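Side-chain contacts in putative immunoglobulin-blocking virulence protein (Mycoplasma mycoides subsp. capri, PDB 7ADK), which probably binds host immunoglobulin and blocks its action, helping the mycoplasma to evade the antibody response: residues 150-155 against 627-632; 158-163 against 572-577; 350-355 against 360-365; 579-584 against 634-639. All blocks are in the same frame, centred on the assembly; numbering follows the deposited sequence.

Contact 1 (150-155 against 627-632)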
loop_
_atom_site.group_PDB
_atom_site.type_symbol
_atom_site.label_atom_id
_atom_site.label_comp_id
_atom_site.label_asym_id
_atom_site.label_seq_id
_atom_site.Cartn_x
_atom_site.Cartn_y
_atom_site.Cartn_z
ATOM N N VAL A 150 -11.842 44.269 0.002
ATOM C CA VAL A 150 -13.182 44.816 -0.207
ATOM C C VAL A 150 -14.233 43.737 0.056
ATOM O O VAL A 150 -14.517 42.901 -0.801
ATOM C CB VAL A 150 -13.321 45.417 -1.620
ATOM C CG1 VAL A 150 -14.693 46.050 -1.839
ATOM C CG2 VAL A 150 -12.282 46.500 -1.859
ATOM N N THR A 151 -14.791 43.734 1.267
ATOM C CA THR A 151 -15.983 42.943 1.620
ATOM C C THR A 151 -17.231 43.540 0.956
ATOM O O THR A 151 -17.349 44.762 0.843
ATOM C CB THR A 151 -16.141 42.822 3.147
ATOM O OG1 THR A 151 -17.316 42.125 3.459
ATOM C CG2 THR A 151 -16.199 44.141 3.916
ATOM N N HIS A 152 -18.165 42.709 0.487
ATOM C CA HIS A 152 -19.441 43.139 -0.094
ATOM C C HIS A 152 -20.564 42.900 0.909
ATOM O O HIS A 152 -20.538 41.930 1.660
ATOM C CB HIS A 152 -19.719 42.418 -1.421
ATOM C CG HIS A 152 -18.641 42.552 -2.468
ATOM N ND1 HIS A 152 -18.431 41.676 -3.534
ATOM C CD2 HIS A 152 -17.783 43.596 -2.603
ATOM C CE1 HIS A 152 -17.416 42.188 -4.245
ATOM N NE2 HIS A 152 -17.014 43.342 -3.709
ATOM N N GLN A 153 -21.584 43.749 0.921
ATOM C CA GLN A 153 -22.689 43.601 1.869
ATOM C C GLN A 153 -23.478 42.301 1.621
ATOM O O GLN A 153 -23.873 41.639 2.579
ATOM C CB GLN A 153 -23.563 44.855 1.808
ATOM C CG GLN A 153 -24.626 44.897 2.913
ATOM C CD GLN A 153 -24.057 44.868 4.328
ATOM O OE1 GLN A 153 -24.412 44.040 5.144
ATOM N NE2 GLN A 153 -23.143 45.731 4.676
ATOM N N ARG A 154 -23.538 41.753 0.395
ATOM C CA ARG A 154 -24.019 40.367 0.174
ATOM C C ARG A 154 -23.146 39.269 0.817
ATOM O O ARG A 154 -23.662 38.228 1.210
ATOM C CB ARG A 154 -24.270 40.129 -1.318
ATOM C CG ARG A 154 -25.123 38.880 -1.557
ATOM C CD ARG A 154 -25.317 38.576 -3.036
ATOM N NE ARG A 154 -25.999 37.292 -3.257
ATOM C CZ ARG A 154 -25.489 36.077 -3.172
ATOM N NH1 ARG A 154 -24.242 35.861 -2.899
ATOM N NH2 ARG A 154 -26.239 35.041 -3.345
ATOM N N ASP A 155 -21.848 39.498 1.019
ATOM C CA ASP A 155 -20.994 38.573 1.773
ATOM C C ASP A 155 -21.329 38.567 3.273
ATOM O O ASP A 155 -21.072 37.588 3.972
ATOM C CB ASP A 155 -19.490 38.867 1.609
ATOM C CG ASP A 155 -18.930 39.048 0.187
ATOM O OD1 ASP A 155 -19.564 38.610 -0.798
ATOM O OD2 ASP A 155 -17.813 39.599 0.047
ATOM N N ASP A 627 -17.682 35.376 -9.035
ATOM C CA ASP A 627 -18.060 36.193 -7.872
ATOM C C ASP A 627 -19.332 37.056 -8.001
ATOM O O ASP A 627 -19.468 38.027 -7.263
ATOM C CB ASP A 627 -16.858 37.019 -7.339
ATOM C CG ASP A 627 -16.004 37.836 -8.328
ATOM O OD1 ASP A 627 -16.007 37.557 -9.547
ATOM O OD2 ASP A 627 -15.266 38.731 -7.858
ATOM N N ASP A 628 -20.274 36.738 -8.892
ATOM C CA ASP A 628 -21.319 37.634 -9.440
ATOM C C ASP A 628 -20.778 38.794 -10.292
ATOM O O ASP A 628 -21.296 39.065 -11.378
ATOM C CB ASP A 628 -22.296 38.181 -8.381
ATOM C CG ASP A 628 -23.117 37.149 -7.617
ATOM O OD1 ASP A 628 -23.314 36.031 -8.120
ATOM O OD2 ASP A 628 -23.644 37.490 -6.541
ATOM N N LEU A 629 -19.720 39.454 -9.830
ATOM C CA LEU A 629 -18.857 40.338 -10.613
ATOM C C LEU A 629 -18.098 39.518 -11.685
ATOM O O LEU A 629 -18.166 38.287 -11.717
ATOM C CB LEU A 629 -17.879 41.058 -9.659
ATOM C CG LEU A 629 -18.478 42.008 -8.603
ATOM C CD1 LEU A 629 -19.244 41.324 -7.476
ATOM C CD2 LEU A 629 -17.344 42.780 -7.952
ATOM N N ASP A 630 -17.362 40.179 -12.579
ATOM C CA ASP A 630 -16.577 39.514 -13.630
ATOM C C ASP A 630 -15.319 40.274 -14.056
ATOM O O ASP A 630 -14.255 39.669 -14.141
ATOM C CB ASP A 630 -17.449 39.166 -14.852
ATOM C CG ASP A 630 -18.420 40.251 -15.327
ATOM O OD1 ASP A 630 -18.268 41.441 -14.967
ATOM O OD2 ASP A 630 -19.338 39.902 -16.102
ATOM N N THR A 631 -15.396 41.575 -14.315
ATOM C CA THR A 631 -14.256 42.355 -14.834
ATOM C C THR A 631 -13.057 42.429 -13.879
ATOM O O THR A 631 -11.935 42.649 -14.327
ATOM C CB THR A 631 -14.700 43.772 -15.239
ATOM O OG1 THR A 631 -15.405 44.422 -14.204
ATOM C CG2 THR A 631 -15.599 43.750 -16.458
ATOM N N SER A 632 -13.241 42.212 -12.575
ATOM C CA SER A 632 -12.179 42.336 -11.569
ATOM C C SER A 632 -11.471 41.028 -11.177
ATOM O O SER A 632 -10.476 41.097 -10.468
ATOM C CB SER A 632 -12.748 43.042 -10.337
ATOM O OG SER A 632 -13.891 42.383 -9.826
#
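The backbones facing each other at R154 and D628 keep well apart, with 10.4 Å between their CA atoms, and only side chains bridge the gap. Residues 150-155 run as an extended chain into the first turn of helix 153-157, while 627-632 is an irregular loop. H152 and L629 reach for each other from opposite directions. The imidazole meets the forked end of the leucine, CE1 of H152 lying 3.8 Å from CD1 of L629 and equally near to its CD2. The backbone N-H of H152 is held by the side chain of D155, with H152 N 3.2 Å from D155 OD2 and above the carboxylate plane. R154, extended from CG to NE, crosses D628 at about a right angle. D628 OD2 sits over one face of the guanidinium, toward its rim, and 4.0 Å from R154 NH1; no N-H points at it, so the attraction is one of charge alone. Nearby, R574 of helix 567-579 forms a salt bridge with D155 and a hydrogen bond to the carbonyl of D627. The arrangement is a surface contact in which the entry into short helix 153-157 meets the loop joining parallel strands 608-610 and 640-643.

Contact 2 (158-163 against 572-577)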
loop_
_atom_site.group_PDB
_atom_site.type_symbol
_atom_site.label_atom_id
_atom_site.label_comp_id
_atom_site.label_asym_id
_atom_site.label_seq_id
_atom_site.Cartn_x
_atom_site.Cartn_y
_atom_site.Cartn_z
ATOM N N ARG A 158 -25.513 36.827 3.519
ATOM C CA ARG A 158 -25.475 35.359 3.347
ATOM C C ARG A 158 -24.671 34.611 4.424
ATOM O O ARG A 158 -24.525 33.395 4.336
ATOM C CB ARG A 158 -24.944 34.993 1.949
ATOM C CG ARG A 158 -25.759 35.522 0.766
ATOM C CD ARG A 158 -27.227 35.101 0.760
ATOM N NE ARG A 158 -27.413 33.645 0.668
ATOM C CZ ARG A 158 -28.569 33.016 0.710
ATOM N NH1 ARG A 158 -29.697 33.621 0.812
ATOM N NH2 ARG A 158 -28.647 31.738 0.651
ATOM N N LYS A 159 -24.106 35.314 5.412
ATOM C CA LYS A 159 -23.246 34.764 6.477
ATOM C C LYS A 159 -22.110 33.900 5.913
ATOM O O LYS A 159 -21.926 32.739 6.272
ATOM C CB LYS A 159 -24.088 34.081 7.576
ATOM C CG LYS A 159 -25.155 35.022 8.165
ATOM C CD LYS A 159 -25.692 34.546 9.516
ATOM C CE LYS A 159 -24.719 34.780 10.674
ATOM N NZ LYS A 159 -24.572 36.204 11.021
ATOM N N ILE A 160 -21.403 34.485 4.953
ATOM C CA ILE A 160 -20.402 33.834 4.098
ATOM C C ILE A 160 -19.035 34.544 4.197
ATOM O O ILE A 160 -18.004 33.936 3.941
ATOM C CB ILE A 160 -20.990 33.734 2.670
ATOM C CG1 ILE A 160 -20.184 32.816 1.751
ATOM C CG2 ILE A 160 -21.165 35.128 2.054
ATOM C CD1 ILE A 160 -20.624 32.900 0.287
ATOM N N SER A 161 -18.998 35.806 4.629
ATOM C CA SER A 161 -17.795 36.523 5.082
ATOM C C SER A 161 -17.260 35.961 6.403
ATOM O O SER A 161 -17.868 35.084 7.016
ATOM C CB SER A 161 -18.094 38.024 5.228
ATOM O OG SER A 161 -19.154 38.265 6.129
ATOM N N ASN A 162 -16.102 36.448 6.864
ATOM C CA ASN A 162 -15.543 36.019 8.148
ATOM C C ASN A 162 -16.436 36.510 9.314
ATOM O O ASN A 162 -16.815 37.681 9.336
ATOM C CB ASN A 162 -14.080 36.488 8.262
ATOM C CG ASN A 162 -13.267 35.611 9.204
ATOM O OD1 ASN A 162 -13.208 34.406 9.061
ATOM N ND2 ASN A 162 -12.652 36.140 10.222
ATOM N N PRO A 163 -16.768 35.654 10.294
ATOM C CA PRO A 163 -17.896 35.862 11.207
ATOM C C PRO A 163 -17.740 36.970 12.253
ATOM O O PRO A 163 -18.725 37.368 12.868
ATOM C CB PRO A 163 -18.090 34.505 11.899
ATOM C CG PRO A 163 -16.707 33.870 11.839
ATOM C CD PRO A 163 -16.239 34.312 10.469
ATOM N N GLY A 572 -21.726 27.843 0.195
ATOM C CA GLY A 572 -20.531 27.149 0.669
ATOM C C GLY A 572 -19.359 27.215 -0.308
ATOM O O GLY A 572 -18.211 27.318 0.113
ATOM N N LEU A 573 -19.632 27.194 -1.608
ATOM C CA LEU A 573 -18.646 27.201 -2.689
ATOM C C LEU A 573 -17.971 28.572 -2.828
ATOM O O LEU A 573 -16.746 28.669 -2.864
ATOM C CB LEU A 573 -19.389 26.759 -3.960
ATOM C CG LEU A 573 -18.557 26.233 -5.115
ATOM C CD1 LEU A 573 -17.961 24.897 -4.777
ATOM C CD2 LEU A 573 -19.424 26.019 -6.340
ATOM N N ARG A 574 -18.753 29.655 -2.826
ATOM C CA ARG A 574 -18.247 31.031 -2.877
ATOM C C ARG A 574 -17.561 31.455 -1.577
ATOM O O ARG A 574 -16.671 32.295 -1.644
ATOM C CB ARG A 574 -19.395 31.970 -3.286
ATOM C CG ARG A 574 -18.938 33.408 -3.582
ATOM C CD ARG A 574 -20.069 34.262 -4.162
ATOM N NE ARG A 574 -19.628 35.597 -4.613
ATOM C CZ ARG A 574 -19.345 36.647 -3.863
ATOM N NH1 ARG A 574 -19.323 36.578 -2.578
ATOM N NH2 ARG A 574 -19.102 37.796 -4.390
ATOM N N MET A 575 -17.882 30.852 -0.426
ATOM C CA MET A 575 -17.169 31.082 0.836
ATOM C C MET A 575 -15.666 30.897 0.663
ATOM O O MET A 575 -14.863 31.774 0.968
ATOM C CB MET A 575 -17.680 30.144 1.943
ATOM C CG MET A 575 -17.288 30.712 3.305
ATOM S SD MET A 575 -17.482 29.619 4.721
ATOM C CE MET A 575 -15.993 28.643 4.535
ATOM N N VAL A 576 -15.283 29.773 0.080
ATOM C CA VAL A 576 -13.895 29.420 -0.185
ATOM C C VAL A 576 -13.336 30.195 -1.374
ATOM O O VAL A 576 -12.271 30.798 -1.300
ATOM C CB VAL A 576 -13.815 27.915 -0.430
ATOM C CG1 VAL A 576 -12.387 27.483 -0.628
ATOM C CG2 VAL A 576 -14.418 27.152 0.730
ATOM N N TYR A 577 -14.067 30.201 -2.485
ATOM C CA TYR A 577 -13.568 30.730 -3.741
ATOM C C TYR A 577 -13.507 32.256 -3.794
ATOM O O TYR A 577 -12.738 32.751 -4.610
ATOM C CB TYR A 577 -14.362 30.106 -4.902
ATOM C CG TYR A 577 -14.203 28.592 -5.118
ATOM C CD1 TYR A 577 -13.133 27.877 -4.543
ATOM C CD2 TYR A 577 -15.116 27.886 -5.930
ATOM C CE1 TYR A 577 -12.976 26.505 -4.767
ATOM C CE2 TYR A 577 -14.965 26.501 -6.148
ATOM C CZ TYR A 577 -13.891 25.804 -5.565
ATOM O OH TYR A 577 -13.719 24.475 -5.779
#
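I160 and M575 slide past each other in opposite directions, so that the outer part of I160 lies against the base of M575. The isoleucine carries its longer branch forward: CG1 is anti to the backbone N (chi1 -168°) and the chain continues straight to CD1, which rests on the helix backbone 3.5 Å from M575 N. One carbon back, CG1 of I160 packs 3.7 Å from CB of M575. The methionine in turn places its CG 3.4 Å from the carbonyl O of I160; beyond CG the chain leads away from I160 and bends at chi3, and the side chain also touches R580 and F586. R574 contributes its CB and backbone C, each standing 3.9 Å from I160 CD1, while its guanidinium is occupied elsewhere, with D155. No hydrogen bond joins the two segments, and both I160 and M575 are buried. I160 follows directly on K159, whose positive phi and two bonds back into the last turn of helix 153-157 make a Schellman motif. The contact is thus a hydrophobic residue placed just beyond a Schellman helix end, packed against the side of helix 567-579.

Contact 3 (350-355 against 360-365)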
loop_
_atom_site.group_PDB
_atom_site.type_symbol
_atom_site.label_atom_id
_atom_site.label_comp_id
_atom_site.label_asym_id
_atom_site.label_seq_id
_atom_site.Cartn_x
_atom_site.Cartn_y
_atom_site.Cartn_z
ATOM N N GLU A 350 -1.955 37.520 17.647
ATOM C CA GLU A 350 -3.325 38.002 17.881
ATOM C C GLU A 350 -4.471 37.091 17.421
ATOM O O GLU A 350 -5.562 37.232 17.971
ATOM C CB GLU A 350 -3.480 39.426 17.318
ATOM C CG GLU A 350 -4.040 39.488 15.892
ATOM C CD GLU A 350 -3.996 40.893 15.278
ATOM O OE1 GLU A 350 -3.077 41.687 15.579
ATOM O OE2 GLU A 350 -4.909 41.209 14.479
ATOM N N TYR A 351 -4.292 36.176 16.461
ATOM C CA TYR A 351 -5.361 35.222 16.121
ATOM C C TYR A 351 -5.340 34.006 17.032
ATOM O O TYR A 351 -6.396 33.560 17.468
ATOM C CB TYR A 351 -5.351 34.790 14.653
ATOM C CG TYR A 351 -5.974 35.797 13.712
ATOM C CD1 TYR A 351 -7.326 36.152 13.848
ATOM C CD2 TYR A 351 -5.221 36.353 12.674
ATOM C CE1 TYR A 351 -7.905 37.098 12.989
ATOM C CE2 TYR A 351 -5.782 37.311 11.823
ATOM C CZ TYR A 351 -7.119 37.696 11.994
ATOM O OH TYR A 351 -7.638 38.653 11.195
ATOM N N ARG A 352 -4.167 33.485 17.377
ATOM C CA ARG A 352 -4.057 32.323 18.268
ATOM C C ARG A 352 -4.548 32.643 19.677
ATOM O O ARG A 352 -4.190 33.668 20.247
ATOM C CB ARG A 352 -2.623 31.793 18.289
ATOM C CG ARG A 352 -2.211 31.375 16.889
ATOM C CD ARG A 352 -0.847 30.711 16.846
ATOM N NE ARG A 352 -0.907 29.308 17.250
ATOM C CZ ARG A 352 -0.247 28.319 16.688
ATOM N NH1 ARG A 352 0.747 28.497 15.870
ATOM N NH2 ARG A 352 -0.612 27.110 16.927
ATOM N N VAL A 353 -5.311 31.738 20.278
ATOM C CA VAL A 353 -5.373 31.625 21.738
ATOM C C VAL A 353 -4.136 30.844 22.186
ATOM O O VAL A 353 -3.637 30.011 21.432
ATOM C CB VAL A 353 -6.717 31.039 22.198
ATOM C CG1 VAL A 353 -6.888 29.566 21.908
ATOM C CG2 VAL A 353 -6.927 31.255 23.687
ATOM N N PHE A 354 -3.573 31.165 23.350
ATOM C CA PHE A 354 -2.185 30.817 23.681
ATOM C C PHE A 354 -1.179 31.442 22.689
ATOM O O PHE A 354 -0.327 30.783 22.104
ATOM C CB PHE A 354 -2.002 29.314 23.931
ATOM C CG PHE A 354 -3.047 28.693 24.830
ATOM C CD1 PHE A 354 -3.294 29.226 26.107
ATOM C CD2 PHE A 354 -3.769 27.568 24.400
ATOM C CE1 PHE A 354 -4.233 28.631 26.960
ATOM C CE2 PHE A 354 -4.710 26.967 25.251
ATOM C CZ PHE A 354 -4.933 27.493 26.535
ATOM N N ASP A 355 -1.316 32.751 22.482
ATOM C CA ASP A 355 -0.510 33.590 21.591
ATOM C C ASP A 355 0.978 33.668 21.971
ATOM O O ASP A 355 1.356 33.436 23.121
ATOM C CB ASP A 355 -1.083 35.012 21.599
ATOM C CG ASP A 355 -1.018 35.669 22.979
ATOM O OD1 ASP A 355 -1.729 35.222 23.901
ATOM O OD2 ASP A 355 -0.265 36.644 23.152
ATOM N N TYR A 360 7.509 32.111 14.094
ATOM C CA TYR A 360 7.767 30.706 13.787
ATOM C C TYR A 360 6.535 29.815 13.980
ATOM O O TYR A 360 5.737 30.015 14.897
ATOM C CB TYR A 360 8.930 30.194 14.640
ATOM C CG TYR A 360 10.122 31.125 14.648
ATOM C CD1 TYR A 360 10.783 31.444 13.449
ATOM C CD2 TYR A 360 10.526 31.729 15.852
ATOM C CE1 TYR A 360 11.835 32.368 13.456
ATOM C CE2 TYR A 360 11.569 32.666 15.858
ATOM C CZ TYR A 360 12.224 32.991 14.656
ATOM O OH TYR A 360 13.229 33.889 14.644
ATOM N N SER A 361 6.399 28.785 13.152
ATOM C CA SER A 361 5.464 27.679 13.374
ATOM C C SER A 361 5.912 26.796 14.535
ATOM O O SER A 361 7.102 26.703 14.838
ATOM C CB SER A 361 5.325 26.853 12.100
ATOM O OG SER A 361 6.550 26.285 11.734
ATOM N N ARG A 362 4.979 26.125 15.212
ATOM C CA ARG A 362 5.322 25.210 16.304
ATOM C C ARG A 362 5.880 23.887 15.786
ATOM O O ARG A 362 5.435 23.375 14.765
ATOM C CB ARG A 362 4.110 24.971 17.200
ATOM C CG ARG A 362 3.561 26.268 17.804
ATOM C CD ARG A 362 2.533 25.975 18.882
ATOM N NE ARG A 362 1.464 25.091 18.410
ATOM C CZ ARG A 362 0.870 24.146 19.094
ATOM N NH1 ARG A 362 -0.093 23.484 18.569
ATOM N NH2 ARG A 362 1.205 23.804 20.295
ATOM N N SER A 363 6.845 23.329 16.512
ATOM C CA SER A 363 7.426 22.003 16.251
ATOM C C SER A 363 6.402 20.890 16.435
ATOM O O SER A 363 5.484 21.035 17.231
ATOM C CB SER A 363 8.605 21.780 17.198
ATOM O OG SER A 363 9.105 20.466 17.134
ATOM N N SER A 364 6.593 19.739 15.796
ATOM C CA SER A 364 5.770 18.541 15.990
ATOM C C SER A 364 5.674 18.084 17.454
ATOM O O SER A 364 4.608 17.655 17.883
ATOM C CB SER A 364 6.336 17.421 15.123
ATOM O OG SER A 364 5.701 16.189 15.357
ATOM N N ASP A 365 6.745 18.198 18.247
ATOM C CA ASP A 365 6.744 17.888 19.688
ATOM C C ASP A 365 5.941 18.910 20.504
ATOM O O ASP A 365 5.221 18.530 21.426
ATOM C CB ASP A 365 8.179 17.784 20.233
ATOM C CG ASP A 365 8.900 16.448 19.980
ATOM O OD1 ASP A 365 8.365 15.557 19.284
ATOM O OD2 ASP A 365 10.030 16.274 20.497
#
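R352 and R362 bring two like charges together in a buried place, with R352 NH2 3.3 Å from R362 NE. Both atoms are donors, and no hydrogen bond passes between them. The side chains cross obliquely and their guanidinium planes stand 82° apart, so the groups do not stack. Each chain leaves its backbone with CG anti to the carbonyl carbon and then bends at chi3 (80° in R352, -53° in R362), which brings the two charged ends to one spot.

An acid probably accounts for the closeness: D532 OD2 forms salt bridges with both R352 NH2 and R362 NE, so a single carboxylate oxygen gathers the pair, and its negative charge probably offsets the proximity of the two cations.

Hydrogen bonds to other partners hold the remaining nitrogens. R352 NH1 bonds to N348 OD1, four residues back in helix 339-351, whereas R362 sends NH2 to the carbonyl of T371 and NH1 to the hydroxyl of Y505. With partners on all three nitrogens, the R362 guanidinium has little freedom to rotate. Next along the chain, S363 is the N-cap of the following helix, its OG weakly accepting the D365 N-H, with S363 OG 3.5 Å from D365 N.

In the fold, the contact lies where the chain passes from the end of helix 339-351 to the start of helix 364-369. V353 and F354 lean on strand 473-481 of the mixed sheet, while Y505, the partner of R362, belongs to strand 502-506 of the same sheet.

Contact 4 (579-584 against 634-639)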
loop_
_atom_site.group_PDB
_atom_site.type_symbol
_atom_site.label_atom_id
_atom_site.label_comp_id
_atom_site.label_asym_id
_atom_site.label_seq_id
_atom_site.Cartn_x
_atom_site.Cartn_y
_atom_site.Cartn_z
ATOM N N ALA A 579 -15.473 34.800 -0.852
ATOM C CA ALA A 579 -15.888 35.578 0.322
ATOM C C ALA A 579 -14.890 35.520 1.497
ATOM O O ALA A 579 -14.784 36.474 2.262
ATOM C CB ALA A 579 -17.280 35.133 0.758
ATOM N N ARG A 580 -14.134 34.427 1.644
ATOM C CA ARG A 580 -13.040 34.265 2.620
ATOM C C ARG A 580 -11.708 33.920 1.942
ATOM O O ARG A 580 -10.756 33.512 2.590
ATOM C CB ARG A 580 -13.436 33.258 3.712
ATOM C CG ARG A 580 -14.558 33.770 4.616
ATOM C CD ARG A 580 -15.067 32.728 5.613
ATOM N NE ARG A 580 -14.147 32.544 6.738
ATOM C CZ ARG A 580 -14.246 31.656 7.709
ATOM N NH1 ARG A 580 -13.363 31.635 8.647
ATOM N NH2 ARG A 580 -15.211 30.790 7.800
ATOM N N ASN A 581 -11.596 34.085 0.625
ATOM C CA ASN A 581 -10.447 33.625 -0.149
ATOM C C ASN A 581 -9.122 34.288 0.257
ATOM O O ASN A 581 -8.069 33.693 0.070
ATOM C CB ASN A 581 -10.749 33.848 -1.634
ATOM C CG ASN A 581 -9.612 33.469 -2.561
ATOM O OD1 ASN A 581 -9.440 32.336 -2.959
ATOM N ND2 ASN A 581 -8.814 34.417 -2.971
ATOM N N ASN A 582 -9.106 35.512 0.773
ATOM C CA ASN A 582 -7.840 36.148 1.137
ATOM C C ASN A 582 -7.163 35.505 2.365
ATOM O O ASN A 582 -5.993 35.765 2.616
ATOM C CB ASN A 582 -8.041 37.664 1.245
ATOM C CG ASN A 582 -8.768 38.101 2.485
ATOM O OD1 ASN A 582 -9.779 37.538 2.874
ATOM N ND2 ASN A 582 -8.263 39.102 3.140
ATOM N N GLU A 583 -7.853 34.643 3.108
ATOM C CA GLU A 583 -7.304 33.868 4.223
ATOM C C GLU A 583 -6.518 32.634 3.745
ATOM O O GLU A 583 -6.968 31.962 2.821
ATOM C CB GLU A 583 -8.417 33.347 5.139
ATOM C CG GLU A 583 -9.407 34.391 5.661
ATOM C CD GLU A 583 -10.535 33.761 6.493
ATOM O OE1 GLU A 583 -10.286 32.740 7.174
ATOM O OE2 GLU A 583 -11.661 34.293 6.507
ATOM N N PRO A 584 -5.414 32.234 4.403
ATOM C CA PRO A 584 -4.577 31.126 3.939
ATOM C C PRO A 584 -5.238 29.745 3.862
ATOM O O PRO A 584 -4.892 28.948 3.001
ATOM C CB PRO A 584 -3.416 31.070 4.919
ATOM C CG PRO A 584 -3.337 32.461 5.518
ATOM C CD PRO A 584 -4.783 32.924 5.516
ATOM N N GLU A 634 -10.522 36.468 -12.013
ATOM C CA GLU A 634 -10.573 35.172 -12.706
ATOM C C GLU A 634 -11.770 34.320 -12.228
ATOM O O GLU A 634 -12.016 34.273 -11.019
ATOM C CB GLU A 634 -9.241 34.421 -12.478
ATOM C CG GLU A 634 -9.258 32.942 -12.887
ATOM C CD GLU A 634 -7.938 32.195 -12.704
ATOM O OE1 GLU A 634 -6.881 32.697 -13.131
ATOM O OE2 GLU A 634 -7.952 31.066 -12.185
ATOM N N PRO A 635 -12.471 33.588 -13.121
ATOM C CA PRO A 635 -13.389 32.501 -12.761
ATOM C C PRO A 635 -12.647 31.200 -12.402
ATOM O O PRO A 635 -11.739 30.769 -13.107
ATOM C CB PRO A 635 -14.263 32.311 -14.001
ATOM C CG PRO A 635 -13.334 32.668 -15.154
ATOM C CD PRO A 635 -12.454 33.768 -14.569
ATOM N N ARG A 636 -13.045 30.516 -11.331
ATOM C CA ARG A 636 -12.414 29.257 -10.893
ATOM C C ARG A 636 -12.608 28.121 -11.903
ATOM O O ARG A 636 -13.645 28.049 -12.549
ATOM C CB ARG A 636 -12.936 28.839 -9.508
ATOM C CG ARG A 636 -12.894 29.909 -8.413
ATOM C CD ARG A 636 -11.583 30.678 -8.401
ATOM N NE ARG A 636 -11.458 31.606 -7.274
ATOM C CZ ARG A 636 -10.368 32.279 -6.973
ATOM N NH1 ARG A 636 -10.348 33.048 -5.945
ATOM N NH2 ARG A 636 -9.284 32.235 -7.679
ATOM N N LYS A 637 -11.659 27.190 -11.995
ATOM C CA LYS A 637 -11.779 25.947 -12.776
ATOM C C LYS A 637 -11.390 24.754 -11.912
ATOM O O LYS A 637 -10.375 24.797 -11.227
ATOM C CB LYS A 637 -10.890 26.007 -14.034
ATOM C CG LYS A 637 -11.209 27.096 -15.066
ATOM C CD LYS A 637 -12.579 26.890 -15.708
ATOM C CE LYS A 637 -12.917 27.932 -16.779
ATOM N NZ LYS A 637 -12.318 27.639 -18.093
ATOM N N ILE A 638 -12.199 23.701 -11.902
ATOM C CA ILE A 638 -11.926 22.520 -11.076
ATOM C C ILE A 638 -11.095 21.515 -11.865
ATOM O O ILE A 638 -11.193 21.449 -13.087
ATOM C CB ILE A 638 -13.206 21.939 -10.437
ATOM C CG1 ILE A 638 -14.130 21.254 -11.449
ATOM C CG2 ILE A 638 -13.925 23.033 -9.634
ATOM C CD1 ILE A 638 -15.343 20.566 -10.825
ATOM N N THR A 639 -10.245 20.763 -11.170
ATOM C CA THR A 639 -9.392 19.720 -11.751
ATOM C C THR A 639 -9.990 18.334 -11.596
ATOM O O THR A 639 -9.626 17.416 -12.319
ATOM C CB THR A 639 -7.967 19.744 -11.172
ATOM O OG1 THR A 639 -7.934 19.415 -9.809
ATOM C CG2 THR A 639 -7.239 21.070 -11.333
#
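N581 and R636 approach from opposite directions and meet through close polar contact without a hydrogen bond. OD1 of N581 lies 3.2 Å from NH1 of R636, but the angle is poor. NH1 is also 3.5 Å from CG and 3.6 Å from ND2 of N581, so this one nitrogen lies at much the same distance from all three atoms of the amide. The amide and guanidinium planes are inclined by 40°. N581 reaches across with CG anti to its own backbone N (chi1 177°); R636 bends at chi2 and then runs out nearly straight to its guanidinium.

The hydrogen bonds of R636 NH1 go to main-chain oxygens instead, those of Y577 and L600. Y577 lies in the last turns of helix 567-579, whose C-terminal end would be expected to welcome a positive charge. That helix comes after strand 553-555, a member of a parallel sheet whose five strands lie side by side in sequence order, an arrangement consistent with a solenoid-like fold. R636 comes from the loop leading into strand 640-643 of this sheet, and N581 from just beyond the helix.

Ionic and turn interactions shape the other partner. R580 to E583 is a type I beta turn, closed by E583 N to R580 O at 3.2 Å, and it places N581 at its second position. The ends of the turn are also joined through their side chains: R580 NE forms a salt bridge with E583 OE2 at 3.0 Å, on the syn side but tilted out of the carboxylate plane, with the oxygen in the guanidinium plane and an N-H...O angle of 170°.

Overall arrangement
Contacts 1, 2 and 4 cluster round helix 567-579, with centres 11 to 13 Å apart, whereas contact 3 lies beside the mixed sheet, its centre 26 Å or more from the others. Contact 1 is at the surface and combines a small apolar touch with an unbonded charge pair; the other three are buried. Contact 2 is chiefly apolar, contact 3 two arginines sharing an acid, and contact 4 an arginine turned to main-chain oxygens. The helix that forms one side of contact 2 also reaches contacts 1 and 4, through R574 and Y577. Along the chain, contacts 2 and 3 are nested within contact 1, while contact 4 crosses it.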